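Local coordinates for protein putative arsenate reductase (Streptococcus mutans UA159, PDB 3FZ4) that probably catalyses the reduction of arsenate as a member of the thioredoxin-like ArsC family, with a redox-active cysteine pair, at residues K96-L100 against I109-Y115; D25-D29 against Y115-F120; I45-E50 against L81-A85; K57-N61 against M93-R97. The protein carries 1 engineered substitution. All coordinates share one frame. Residue numbers count along the deposited sequence, not the author numbering.

Contact 1: residues K96-L100 against I109-Y115; sequences KRPLL and IGYRTAY. With NA (sodium ion), chain B.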
loop_
_atom_site.group_PDB
_atom_site.type_symbol
_atom_site.label_atom_id
_atom_site.label_comp_id
_atom_site.label_asym_id
_atom_site.label_seq_id
_atom_site.Cartn_x
_atom_site.Cartn_y
_atom_site.Cartn_z
ATOM N N LYS A 96 -1.772 2.316 3.705
ATOM C CA LYS A 96 -2.427 3.062 2.640
ATOM C C LYS A 96 -2.849 2.078 1.542
ATOM O O LYS A 96 -2.081 1.153 1.227
ATOM C CB LYS A 96 -1.411 4.053 2.096
ATOM C CG LYS A 96 -1.908 4.909 0.972
ATOM C CD LYS A 96 -3.078 5.767 1.385
ATOM C CE LYS A 96 -3.324 6.827 0.333
ATOM N NZ LYS A 96 -4.591 7.579 0.516
ATOM N N ARG A 97 -4.014 2.301 0.938
ATOM C CA ARG A 97 -4.472 1.407 -0.142
ATOM C C ARG A 97 -5.145 2.270 -1.209
ATOM O O ARG A 97 -5.592 3.383 -0.897
ATOM C CB ARG A 97 -5.445 0.333 0.373
ATOM C CG ARG A 97 -6.605 0.937 1.135
ATOM C CD ARG A 97 -7.592 -0.101 1.541
ATOM N NE ARG A 97 -8.814 0.499 2.056
ATOM C CZ ARG A 97 -9.126 0.583 3.343
ATOM N NH1 ARG A 97 -10.287 1.128 3.683
ATOM N NH2 ARG A 97 -8.310 0.099 4.270
ATOM N N PRO A 98 -5.182 1.812 -2.454
ATOM C CA PRO A 98 -4.499 0.611 -2.943
ATOM C C PRO A 98 -2.987 0.748 -3.004
ATOM O O PRO A 98 -2.436 1.859 -2.908
ATOM C CB PRO A 98 -5.055 0.441 -4.351
ATOM C CG PRO A 98 -5.415 1.855 -4.775
ATOM C CD PRO A 98 -5.889 2.542 -3.518
ATOM N N LEU A 99 -2.309 -0.386 -3.180
ATOM C CA LEU A 99 -0.888 -0.392 -3.514
ATOM C C LEU A 99 -0.721 -1.181 -4.788
ATOM O O LEU A 99 -1.394 -2.196 -4.996
ATOM C CB LEU A 99 -0.059 -1.116 -2.469
ATOM C CG LEU A 99 -0.172 -0.659 -1.033
ATOM C CD1 LEU A 99 0.595 -1.639 -0.127
ATOM C CD2 LEU A 99 0.361 0.764 -0.872
ATOM N N LEU A 100 0.139 -0.675 -5.665
ATOM C CA LEU A 100 0.551 -1.400 -6.858
ATOM C C LEU A 100 2.036 -1.684 -6.768
ATOM O O LEU A 100 2.827 -0.785 -6.501
ATOM C CB LEU A 100 0.182 -0.612 -8.117
ATOM C CG LEU A 100 0.294 -1.390 -9.428
ATOM C CD1 LEU A 100 -0.767 -2.460 -9.502
ATOM C CD2 LEU A 100 0.204 -0.453 -10.621
ATOM N N ILE A 109 1.503 4.206 -4.607
ATOM C CA ILE A 109 0.674 4.163 -3.396
ATOM C C ILE A 109 -0.561 5.027 -3.630
ATOM O O ILE A 109 -0.441 6.163 -4.091
ATOM C CB ILE A 109 1.439 4.737 -2.149
ATOM C CG1 ILE A 109 2.770 4.027 -1.886
ATOM C CG2 ILE A 109 0.557 4.681 -0.919
ATOM C CD1 ILE A 109 3.621 4.744 -0.805
ATOM N N GLY A 110 -1.746 4.526 -3.281
ATOM C CA GLY A 110 -2.984 5.269 -3.485
ATOM C C GLY A 110 -3.336 5.405 -4.964
ATOM O O GLY A 110 -2.774 4.716 -5.849
ATOM N N TYR A 111 -4.258 6.299 -5.264
ATOM C CA TYR A 111 -4.769 6.402 -6.626
ATOM C C TYR A 111 -5.026 7.877 -6.974
ATOM O O TYR A 111 -6.130 8.282 -7.312
ATOM C CB TYR A 111 -6.013 5.509 -6.806
ATOM C CG TYR A 111 -6.368 5.285 -8.249
ATOM C CD1 TYR A 111 -5.495 4.666 -9.118
ATOM C CD2 TYR A 111 -7.596 5.700 -8.741
ATOM C CE1 TYR A 111 -5.839 4.464 -10.473
ATOM C CE2 TYR A 111 -7.939 5.485 -10.055
ATOM C CZ TYR A 111 -7.050 4.888 -10.921
ATOM O OH TYR A 111 -7.428 4.687 -12.227
ATOM N N ARG A 112 -3.981 8.682 -6.849
ATOM C CA ARG A 112 -4.067 10.112 -7.182
ATOM C C ARG A 112 -3.900 10.377 -8.650
ATOM O O ARG A 112 -4.323 11.431 -9.129
ATOM C CB ARG A 112 -2.989 10.907 -6.450
ATOM C CG ARG A 112 -3.113 10.811 -4.987
ATOM C CD ARG A 112 -2.176 11.774 -4.281
ATOM N NE ARG A 112 -2.695 13.168 -4.119
ATOM C CZ ARG A 112 -2.307 14.209 -4.868
ATOM N NH1 ARG A 112 -1.379 14.064 -5.813
ATOM N NH2 ARG A 112 -2.798 15.416 -4.642
ATOM N N THR A 113 -3.276 9.437 -9.363
ATOM C CA THR A 113 -2.981 9.555 -10.784
ATOM C C THR A 113 -3.293 8.200 -11.422
ATOM O O THR A 113 -3.212 7.164 -10.765
ATOM C CB THR A 113 -1.501 9.927 -11.053
ATOM O OG1 THR A 113 -0.674 8.984 -10.369
ATOM C CG2 THR A 113 -1.179 11.327 -10.542
ATOM N N ALA A 114 -3.631 8.195 -12.702
ATOM C CA ALA A 114 -3.991 6.961 -13.435
ATOM C C ALA A 114 -2.784 6.033 -13.568
ATOM O O ALA A 114 -1.658 6.486 -13.831
ATOM C CB ALA A 114 -4.494 7.352 -14.812
ATOM N N TYR A 115 -3.020 4.727 -13.433
ATOM C CA TYR A 115 -1.954 3.750 -13.571
ATOM C C TYR A 115 -1.327 3.777 -14.961
ATOM O O TYR A 115 -0.154 3.420 -15.121
ATOM C CB TYR A 115 -2.487 2.351 -13.292
ATOM C CG TYR A 115 -2.745 2.026 -11.844
ATOM C CD1 TYR A 115 -2.080 2.697 -10.804
ATOM C CD2 TYR A 115 -3.641 1.009 -11.526
ATOM C CE1 TYR A 115 -2.303 2.339 -9.489
ATOM C CE2 TYR A 115 -3.812 0.622 -10.217
ATOM C CZ TYR A 115 -3.150 1.288 -9.204
ATOM O OH TYR A 115 -3.372 0.863 -7.913
HETATM NA NA NA B . -1.817 2.135 -6.123
#
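L100 lays its CD2 methyl over a face of the Y115 ring, in a CH-pi contact 3.8 Å from the ring centroid. The Y115 OH reaches P98 too, with CG of P98 3.9 Å from it. The same OH binds the sodium ion at 2.7 Å. O of G110 binds it at 2.8 Å, and Q108 completes the protein ligands. The positive phi of G110 suits a glycine at this point, where the chain leaves the strand. Just before it, L99 and I109 form an antiparallel non-hydrogen-bonded pair, with CD2 of L99 3.9 Å from CG2 of I109. G110 N then donates to P98 O at 2.8 Å. A cis peptide bond precedes P98. A cis-proline before this strand, close to the CxxC helix, is a hallmark of the thioredoxin fold. P98 touches T15 in helix 14-26, and R97 touches C13. Strand 99-102 lies between strands 5-9 and 105-109, while Y111 and Y115 rest against helix 14-26.

Contact 2: residues D25-D29 against Y115-F120; sequences DLAWD and YEDLDF. With NA (sodium ion), chain B.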
loop_
_atom_site.group_PDB
_atom_site.type_symbol
_atom_site.label_atom_id
_atom_site.label_comp_id
_atom_site.label_asym_id
_atom_site.label_seq_id
_atom_site.Cartn_x
_atom_site.Cartn_y
_atom_site.Cartn_z
ATOM N N ASP A 25 -9.411 -2.397 -17.617
ATOM C CA ASP A 25 -9.535 -1.713 -18.902
ATOM C C ASP A 25 -8.220 -1.796 -19.690
ATOM O O ASP A 25 -8.228 -1.934 -20.919
ATOM C CB ASP A 25 -9.961 -0.259 -18.654
ATOM C CG ASP A 25 -10.284 0.475 -19.909
ATOM O OD1 ASP A 25 -11.003 -0.098 -20.729
ATOM O OD2 ASP A 25 -9.824 1.630 -20.057
ATOM N N LEU A 26 -7.088 -1.743 -18.988
ATOM C CA LEU A 26 -5.779 -1.808 -19.615
ATOM C C LEU A 26 -5.426 -3.238 -20.006
ATOM O O LEU A 26 -4.534 -3.441 -20.805
ATOM C CB LEU A 26 -4.697 -1.263 -18.661
ATOM C CG LEU A 26 -4.695 0.253 -18.420
ATOM C CD1 LEU A 26 -4.031 0.616 -17.095
ATOM C CD2 LEU A 26 -3.981 0.940 -19.584
ATOM N N ALA A 27 -6.107 -4.220 -19.389
ATOM C CA ALA A 27 -5.803 -5.636 -19.570
ATOM C C ALA A 27 -4.365 -5.951 -19.137
ATOM O O ALA A 27 -3.677 -6.786 -19.713
ATOM C CB ALA A 27 -6.139 -6.142 -21.012
ATOM N N TRP A 28 -3.917 -5.252 -18.092
ATOM C CA TRP A 28 -2.643 -5.591 -17.467
ATOM C C TRP A 28 -2.822 -6.815 -16.556
ATOM O O TRP A 28 -3.838 -6.929 -15.880
ATOM C CB TRP A 28 -2.131 -4.420 -16.653
ATOM C CG TRP A 28 -1.552 -3.289 -17.470
ATOM C CD1 TRP A 28 -1.472 -3.197 -18.844
ATOM C CD2 TRP A 28 -1.030 -2.054 -16.959
ATOM N NE1 TRP A 28 -0.900 -2.003 -19.208
ATOM C CE2 TRP A 28 -0.611 -1.278 -18.073
ATOM C CE3 TRP A 28 -0.834 -1.544 -15.661
ATOM C CZ2 TRP A 28 -0.045 0.001 -17.926
ATOM C CZ3 TRP A 28 -0.275 -0.271 -15.529
ATOM C CH2 TRP A 28 0.117 0.470 -16.654
ATOM N N ASP A 29 -1.864 -7.736 -16.563
ATOM C CA ASP A 29 -1.935 -8.853 -15.625
ATOM C C ASP A 29 -1.633 -8.391 -14.220
ATOM O O ASP A 29 -0.668 -7.676 -13.981
ATOM C CB ASP A 29 -0.975 -9.958 -16.013
ATOM C CG ASP A 29 -1.266 -10.495 -17.374
ATOM O OD1 ASP A 29 -2.047 -11.457 -17.465
ATOM O OD2 ASP A 29 -0.754 -9.923 -18.345
ATOM N N TYR A 115 -3.020 4.727 -13.433
ATOM C CA TYR A 115 -1.954 3.750 -13.571
ATOM C C TYR A 115 -1.327 3.777 -14.961
ATOM O O TYR A 115 -0.154 3.420 -15.121
ATOM C CB TYR A 115 -2.487 2.351 -13.292
ATOM C CG TYR A 115 -2.745 2.026 -11.844
ATOM C CD1 TYR A 115 -2.080 2.697 -10.804
ATOM C CD2 TYR A 115 -3.641 1.009 -11.526
ATOM C CE1 TYR A 115 -2.303 2.339 -9.489
ATOM C CE2 TYR A 115 -3.812 0.622 -10.217
ATOM C CZ TYR A 115 -3.150 1.288 -9.204
ATOM O OH TYR A 115 -3.372 0.863 -7.913
ATOM N N GLU A 116 -2.101 4.123 -15.970
ATOM C CA GLU A 116 -1.558 4.078 -17.317
ATOM C C GLU A 116 -0.313 4.938 -17.459
ATOM O O GLU A 116 0.576 4.579 -18.261
ATOM C CB GLU A 116 -2.612 4.518 -18.341
ATOM C CG GLU A 116 -2.133 4.340 -19.771
ATOM C CD GLU A 116 -3.180 4.593 -20.835
ATOM O OE1 GLU A 116 -4.391 4.614 -20.511
ATOM O OE2 GLU A 116 -2.738 4.793 -21.991
ATOM N N ASP A 117 -0.257 6.023 -16.674
ATOM C CA ASP A 117 0.905 6.945 -16.653
ATOM C C ASP A 117 2.218 6.202 -16.300
ATOM O O ASP A 117 3.300 6.638 -16.717
ATOM C CB ASP A 117 0.719 8.131 -15.679
ATOM C CG ASP A 117 -0.505 9.016 -15.983
ATOM O OD1 ASP A 117 -1.200 8.852 -17.004
ATOM O OD2 ASP A 117 -0.763 9.903 -15.132
ATOM N N LEU A 118 2.143 5.080 -15.579
ATOM C CA LEU A 118 3.348 4.323 -15.193
ATOM C C LEU A 118 4.079 3.742 -16.407
ATOM O O LEU A 118 5.297 3.531 -16.377
ATOM C CB LEU A 118 2.973 3.217 -14.219
ATOM C CG LEU A 118 2.435 3.724 -12.872
ATOM C CD1 LEU A 118 1.765 2.577 -12.179
ATOM C CD2 LEU A 118 3.474 4.377 -11.965
ATOM N N ASP A 119 3.319 3.472 -17.472
ATOM C CA ASP A 119 3.854 3.101 -18.779
ATOM C C ASP A 119 4.550 1.758 -18.787
ATOM O O ASP A 119 5.652 1.625 -19.337
ATOM C CB ASP A 119 4.766 4.219 -19.322
ATOM C CG ASP A 119 5.132 4.029 -20.792
ATOM O OD1 ASP A 119 4.411 3.347 -21.550
ATOM O OD2 ASP A 119 6.168 4.573 -21.208
ATOM N N PHE A 120 3.923 0.766 -18.170
ATOM C CA PHE A 120 4.487 -0.572 -18.144
ATOM C C PHE A 120 4.230 -1.264 -19.470
ATOM O O PHE A 120 5.034 -2.101 -19.885
ATOM C CB PHE A 120 3.925 -1.399 -16.982
ATOM C CG PHE A 120 4.237 -0.837 -15.604
ATOM C CD1 PHE A 120 5.420 -0.140 -15.347
ATOM C CD2 PHE A 120 3.324 -1.019 -14.559
ATOM C CE1 PHE A 120 5.692 0.344 -14.066
ATOM C CE2 PHE A 120 3.592 -0.540 -13.302
ATOM C CZ PHE A 120 4.776 0.144 -13.052
ATOM O OXT PHE A 120 3.233 -0.992 -20.146
HETATM NA NA NA B . -1.817 2.135 -6.123
#
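Segment 25-29 carries the end of helix 14-26 and the chain that follows. A27 is the first residue to depart from helical angles, and it does so with positive phi. Segment 115-120 opens with a 3-10 turn over 115-118. Within it L118 N bonds to Y115 O at 2.9 Å, and D119 N bonds to E116 O at 3.1 Å. No hydrogen bond joins the two segments. Their backbones stay well apart, with CA of L26 7.6 Å from CA of E116, so side chains make the contact. W28 does most of the work. The end of its indole lies against the turn: CH2 is 3.3 Å from Y115 O and 4.0 Å from E116 CA. Its CZ3 is 4.1 Å from Y115 CB and 3.8 Å from F120 CD2. The W28 six-membered ring and the F120 ring meet obliquely, with planes at 39° and centroids 5.6 Å apart. L26 adds a smaller patch, with CD2 3.8 Å from E116 OE1. This is surface packing between the C-terminal tail and the end of helix 14-26. E22 of that helix bonds the backbone N atoms of Y115 and E116. The OH of Y115 binds the sodium ion at 2.7 Å. W28 and F120 both touch L5 of strand 5-9, and F120 also reaches strands 99-102 and 105-109.

Contact 3: residues I45-E50 against L81-A85; sequences IRNWLE and LDEAA
Two regular alpha-helical segments, 45-50 and 81-85, cross with their axes 9.0 Å apart at the closest. Their N-to-C directions differ by 133°, so they run obliquely antiparallel. The backbones come nearest at R46 and A85, with CA atoms 5.1 Å apart. The small A85 allows this: its CB is 3.8 Å from both N and CB of R46, and 4.1 Å from I45 CG2. L81 (chi1 m, chi2 t) is covered most. Its CD2 lies 4.1 Å from L49 CB, and its CD1 3.4 Å from E50 OE2. L49 (m, t) also puts CD1 3.9 Å from A84 CB. This is helix-helix packing inside the helical region that ArsC proteins insert into the thioredoxin fold. A salt-bridge network borders the apolar contacts. R46 (chi1 t, chi2 p, chi3 t) extends across L81, with NE 3.8 Å from L81 CB. NE forms a salt bridge and hydrogen bond with E50 OE2 at 2.8 Å, and NH2 hydrogen-bonds the same oxygen at 3.1 Å. R46 NH1 and D82 OD1 form a long salt bridge of 3.8 Å. One water accepts from R46 NH1 at 2.8 Å and donates to D82 OD1 at 2.6 Å.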
loop_
_atom_site.group_PDB
_atom_site.type_symbol
_atom_site.label_atom_id
_atom_site.label_comp_id
_atom_site.label_asym_id
_atom_site.label_seq_id
_atom_site.Cartn_x
_atom_site.Cartn_y
_atom_site.Cartn_z
ATOM N N ILE A 45 7.753 -4.639 3.299
ATOM C CA ILE A 45 7.397 -3.256 3.615
ATOM C C ILE A 45 8.668 -2.494 3.975
ATOM O O ILE A 45 8.856 -1.360 3.546
ATOM C CB ILE A 45 6.398 -3.193 4.782
ATOM C CG1 ILE A 45 5.077 -3.873 4.383
ATOM C CG2 ILE A 45 6.180 -1.740 5.196
ATOM C CD1 ILE A 45 4.134 -4.066 5.540
ATOM N N ARG A 46 9.546 -3.110 4.766
ATOM C CA ARG A 46 10.770 -2.427 5.139
ATOM C C ARG A 46 11.589 -2.017 3.918
ATOM O O ARG A 46 12.132 -0.919 3.878
ATOM C CB ARG A 46 11.587 -3.331 6.072
ATOM C CG ARG A 46 12.948 -2.763 6.427
ATOM C CD ARG A 46 12.846 -1.576 7.350
ATOM N NE ARG A 46 14.184 -1.103 7.736
ATOM C CZ ARG A 46 15.011 -1.718 8.584
ATOM N NH1 ARG A 46 14.651 -2.830 9.233
ATOM N NH2 ARG A 46 16.200 -1.177 8.811
ATOM N N ASN A 47 11.664 -2.897 2.925
ATOM C CA ASN A 47 12.390 -2.561 1.712
ATOM C C ASN A 47 11.775 -1.346 1.014
ATOM O O ASN A 47 12.492 -0.475 0.565
ATOM C CB ASN A 47 12.455 -3.744 0.764
ATOM C CG ASN A 47 13.538 -3.587 -0.274
ATOM O OD1 ASN A 47 14.726 -3.556 0.052
ATOM N ND2 ASN A 47 13.135 -3.492 -1.533
ATOM N N TRP A 48 10.441 -1.265 0.966
ATOM C CA TRP A 48 9.802 -0.107 0.388
ATOM C C TRP A 48 10.138 1.133 1.197
ATOM O O TRP A 48 10.411 2.198 0.619
ATOM C CB TRP A 48 8.289 -0.291 0.386
ATOM C CG TRP A 48 7.773 -1.478 -0.370
ATOM C CD1 TRP A 48 8.424 -2.208 -1.329
ATOM C CD2 TRP A 48 6.493 -2.074 -0.209
ATOM N NE1 TRP A 48 7.608 -3.216 -1.786
ATOM C CE2 TRP A 48 6.402 -3.140 -1.131
ATOM C CE3 TRP A 48 5.374 -1.773 0.593
ATOM C CZ2 TRP A 48 5.251 -3.941 -1.231
ATOM C CZ3 TRP A 48 4.239 -2.575 0.488
ATOM C CH2 TRP A 48 4.191 -3.639 -0.418
ATOM N N LEU A 49 10.066 1.044 2.518
ATOM C CA LEU A 49 10.303 2.231 3.336
ATOM C C LEU A 49 11.704 2.755 3.157
ATOM O O LEU A 49 11.912 3.981 3.192
ATOM C CB LEU A 49 10.075 1.940 4.814
ATOM C CG LEU A 49 8.693 1.428 5.239
ATOM C CD1 LEU A 49 8.646 1.305 6.747
ATOM C CD2 LEU A 49 7.579 2.347 4.761
ATOM N N GLU A 50 12.651 1.825 3.021
ATOM C CA GLU A 50 14.054 2.193 2.897
ATOM C C GLU A 50 14.431 2.735 1.526
ATOM O O GLU A 50 15.236 3.676 1.435
ATOM C CB GLU A 50 14.945 1.001 3.248
ATOM C CG GLU A 50 14.871 0.544 4.714
ATOM C CD GLU A 50 15.653 1.423 5.708
ATOM O OE1 GLU A 50 16.371 2.366 5.299
ATOM O OE2 GLU A 50 15.561 1.164 6.930
ATOM N N LEU A 81 12.307 2.759 10.952
ATOM C CA LEU A 81 11.699 2.078 9.832
ATOM C C LEU A 81 11.423 0.582 10.150
ATOM O O LEU A 81 10.394 0.035 9.716
ATOM C CB LEU A 81 12.514 2.264 8.565
ATOM C CG LEU A 81 12.606 3.700 8.018
ATOM C CD1 LEU A 81 13.315 3.686 6.689
ATOM C CD2 LEU A 81 11.253 4.417 7.891
ATOM N N ASP A 82 12.275 -0.081 10.947
ATOM C CA ASP A 82 11.926 -1.442 11.403
ATOM C C ASP A 82 10.624 -1.440 12.220
ATOM O O ASP A 82 9.765 -2.295 12.021
ATOM C CB ASP A 82 13.079 -2.046 12.216
ATOM C CG ASP A 82 12.742 -3.422 12.790
ATOM O OD1 ASP A 82 12.644 -4.374 12.002
ATOM O OD2 ASP A 82 12.566 -3.528 14.025
ATOM N N GLU A 83 10.487 -0.477 13.141
ATOM C CA GLU A 83 9.285 -0.350 13.968
ATOM C C GLU A 83 8.069 -0.088 13.062
ATOM O O GLU A 83 7.019 -0.708 13.239
ATOM C CB GLU A 83 9.472 0.793 14.979
ATOM C CG GLU A 83 10.482 0.431 16.077
ATOM C CD GLU A 83 10.964 1.625 16.917
ATOM O OE1 GLU A 83 10.584 2.791 16.660
ATOM O OE2 GLU A 83 11.742 1.381 17.876
ATOM N N ALA A 84 8.205 0.831 12.104
ATOM C CA ALA A 84 7.090 1.188 11.219
ATOM C C ALA A 84 6.707 -0.016 10.354
ATOM O O ALA A 84 5.517 -0.299 10.172
ATOM C CB ALA A 84 7.475 2.341 10.373
ATOM N N ALA A 85 7.701 -0.737 9.821
ATOM C CA ALA A 85 7.391 -1.894 8.971
ATOM C C ALA A 85 6.642 -2.970 9.758
ATOM O O ALA A 85 5.723 -3.590 9.231
ATOM C CB ALA A 85 8.659 -2.479 8.394
HETATM O O HOH W 1 12.374 -4.435 9.396
#

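Contact 4: residues K57-N61 against M93-R97; sequences KKFFN and MLIKR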
loop_
_atom_site.group_PDB
_atom_site.type_symbol
_atom_site.label_atom_id
_atom_site.label_comp_id
_atom_site.label_asym_id
_atom_site.label_seq_id
_atom_site.Cartn_x
_atom_site.Cartn_y
_atom_site.Cartn_z
ATOM N N LYS A 57 4.978 8.644 6.139
ATOM C CA LYS A 57 3.559 8.834 6.318
ATOM C C LYS A 57 2.751 8.430 5.073
ATOM O O LYS A 57 1.578 8.076 5.175
ATOM C CB LYS A 57 3.320 10.291 6.681
ATOM C CG LYS A 57 1.939 10.548 7.137
ATOM C CD LYS A 57 1.685 12.038 7.251
ATOM C CE LYS A 57 0.368 12.289 7.924
ATOM N NZ LYS A 57 -0.093 13.687 7.715
ATOM N N LYS A 58 3.400 8.457 3.903
ATOM C CA LYS A 58 2.733 8.082 2.663
ATOM C C LYS A 58 2.288 6.614 2.638
ATOM O O LYS A 58 1.427 6.232 1.848
ATOM C CB LYS A 58 3.593 8.385 1.443
ATOM C CG LYS A 58 3.646 9.866 1.150
ATOM C CD LYS A 58 4.572 10.207 -0.003
ATOM C CE LYS A 58 4.229 11.584 -0.596
ATOM N NZ LYS A 58 3.579 12.525 0.388
ATOM N N PHE A 59 2.894 5.787 3.488
ATOM C CA PHE A 59 2.520 4.395 3.571
ATOM C C PHE A 59 1.381 4.091 4.519
ATOM O O PHE A 59 0.924 2.949 4.563
ATOM C CB PHE A 59 3.741 3.565 3.983
ATOM C CG PHE A 59 4.792 3.481 2.895
ATOM C CD1 PHE A 59 4.790 2.421 1.984
ATOM C CD2 PHE A 59 5.779 4.478 2.793
ATOM C CE1 PHE A 59 5.736 2.358 0.983
ATOM C CE2 PHE A 59 6.733 4.407 1.796
ATOM C CZ PHE A 59 6.716 3.356 0.901
ATOM N N PHE A 60 0.939 5.078 5.291
ATOM C CA PHE A 60 -0.103 4.858 6.265
ATOM C C PHE A 60 -1.467 5.327 5.821
ATOM O O PHE A 60 -1.620 6.342 5.112
ATOM C CB PHE A 60 0.222 5.587 7.569
ATOM C CG PHE A 60 1.288 4.896 8.382
ATOM C CD1 PHE A 60 2.648 5.067 8.062
ATOM C CD2 PHE A 60 0.931 4.057 9.439
ATOM C CE1 PHE A 60 3.642 4.400 8.802
ATOM C CE2 PHE A 60 1.912 3.388 10.180
ATOM C CZ PHE A 60 3.264 3.574 9.869
ATOM N N ASN A 61 -2.463 4.588 6.283
ATOM C CA ASN A 61 -3.859 4.916 6.013
ATOM C C ASN A 61 -4.313 5.939 7.058
ATOM O O ASN A 61 -4.970 5.599 8.039
ATOM C CB ASN A 61 -4.670 3.625 6.092
ATOM C CG ASN A 61 -6.113 3.822 5.825
ATOM O OD1 ASN A 61 -6.528 4.823 5.267
ATOM N ND2 ASN A 61 -6.908 2.843 6.221
HETATM N N MSE A 93 -5.114 -2.751 7.916
HETATM C CA MSE A 93 -5.963 -1.564 7.937
HETATM C C MSE A 93 -5.152 -0.301 8.192
HETATM O O MSE A 93 -5.660 0.798 7.984
HETATM C CB MSE A 93 -7.043 -1.664 9.018
HETATM C CG MSE A 93 -8.133 -2.705 8.747
HETATM SE SE MSE A 93 -9.098 -2.529 7.035
HETATM C CE MSE A 93 -7.794 -3.373 5.859
ATOM N N LEU A 94 -3.905 -0.457 8.647
ATOM C CA LEU A 94 -2.983 0.672 8.861
ATOM C C LEU A 94 -2.290 1.120 7.594
ATOM O O LEU A 94 -1.750 2.215 7.558
ATOM C CB LEU A 94 -1.898 0.293 9.879
ATOM C CG LEU A 94 -2.366 0.283 11.329
ATOM C CD1 LEU A 94 -1.285 -0.264 12.279
ATOM C CD2 LEU A 94 -2.816 1.701 11.713
ATOM N N ILE A 95 -2.318 0.280 6.562
ATOM C CA ILE A 95 -1.532 0.517 5.362
ATOM C C ILE A 95 -2.374 1.319 4.335
ATOM O O ILE A 95 -3.562 1.063 4.155
ATOM C CB ILE A 95 -1.057 -0.823 4.702
ATOM C CG1 ILE A 95 -0.398 -1.727 5.734
ATOM C CG2 ILE A 95 -0.181 -0.546 3.490
ATOM C CD1 ILE A 95 -0.013 -3.068 5.203
ATOM N N LYS A 96 -1.772 2.316 3.705
ATOM C CA LYS A 96 -2.427 3.062 2.640
ATOM C C LYS A 96 -2.849 2.078 1.542
ATOM O O LYS A 96 -2.081 1.153 1.227
ATOM C CB LYS A 96 -1.411 4.053 2.096
ATOM C CG LYS A 96 -1.908 4.909 0.972
ATOM C CD LYS A 96 -3.078 5.767 1.385
ATOM C CE LYS A 96 -3.324 6.827 0.333
ATOM N NZ LYS A 96 -4.591 7.579 0.516
ATOM N N ARG A 97 -4.014 2.301 0.938
ATOM C CA ARG A 97 -4.472 1.407 -0.142
ATOM C C ARG A 97 -5.145 2.270 -1.209
ATOM O O ARG A 97 -5.592 3.383 -0.897
ATOM C CB ARG A 97 -5.445 0.333 0.373
ATOM C CG ARG A 97 -6.605 0.937 1.135
ATOM C CD ARG A 97 -7.592 -0.101 1.541
ATOM N NE ARG A 97 -8.814 0.499 2.056
ATOM C CZ ARG A 97 -9.126 0.583 3.343
ATOM N NH1 ARG A 97 -10.287 1.128 3.683
ATOM N NH2 ARG A 97 -8.310 0.099 4.270
HETATM O O HOH W 2 -5.753 3.380 9.651
HETATM O O HOH W 3 -5.882 4.385 2.298
HETATM O O HOH W 4 -9.942 2.455 6.261
#
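Three hydrogen bonds tie the loop after helix 42-51 to the loop leading from helix 81-90 into strand 99-102, and N61 supplies two of the donors. N61 N gives to L94 O at 2.8 Å, and N61 ND2 gives to O of M93, a selenomethionine, at 3.0 Å. The third runs the other way, from K96 N to F59 O at 2.9 Å. Both backbone bonds are nearly straight. They flank F60 and I95, whose backbones form a single beta bridge with CA atoms 4.7 Å apart. The two backbone acceptors each take a CA-H...O contact as well: F59 O from I95 CA at 3.5 Å, and L94 O from F60 CA at 3.4 Å. Waters serve other polar atoms. One donates to N61 O at 2.9 Å and to M93 O at 3.1 Å, so M93 O accepts twice. A second accepts from R97 N at 3.1 Å and donates weakly to N61 OD1 at 3.1 Å. A third accepts from N61 ND2 at 3.1 Å and from R97 NH1 at 2.9 Å. R97 NH1 also makes a weak hydrogen bond to K12 O, and the R97 side chain touches C13 of the disulfide. F60, L94 and I95 point away from this seam. They pack on helix 81-90, and F60 and L94 also on helix 65-69. F59 and K96 reach I109 of strand 105-109.

How the contacts relate
Contacts 1 and 4 share K96 and R97, on the chain that leads from helix 81-90 into strand 99-102. Their centres are 11 Å apart, and I109 CD1 meets F59 CE1 at 3.7 Å. Contact 3 touches contact 4, with L49 CD2 3.4 Å from F59 CD2. W48 also links it to contact 1, with CZ3 3.8 Å from L99 CD1. Contact 2 is at the far end, its centre about 27 Å from that of contact 3. It joins contact 1 through Y115, a sodium ligand, and through L118 CD1, 3.7 Å from L100 CD2. The C13-C16 disulfide, the probable redox centre, adjoins R97 of contacts 1 and 4.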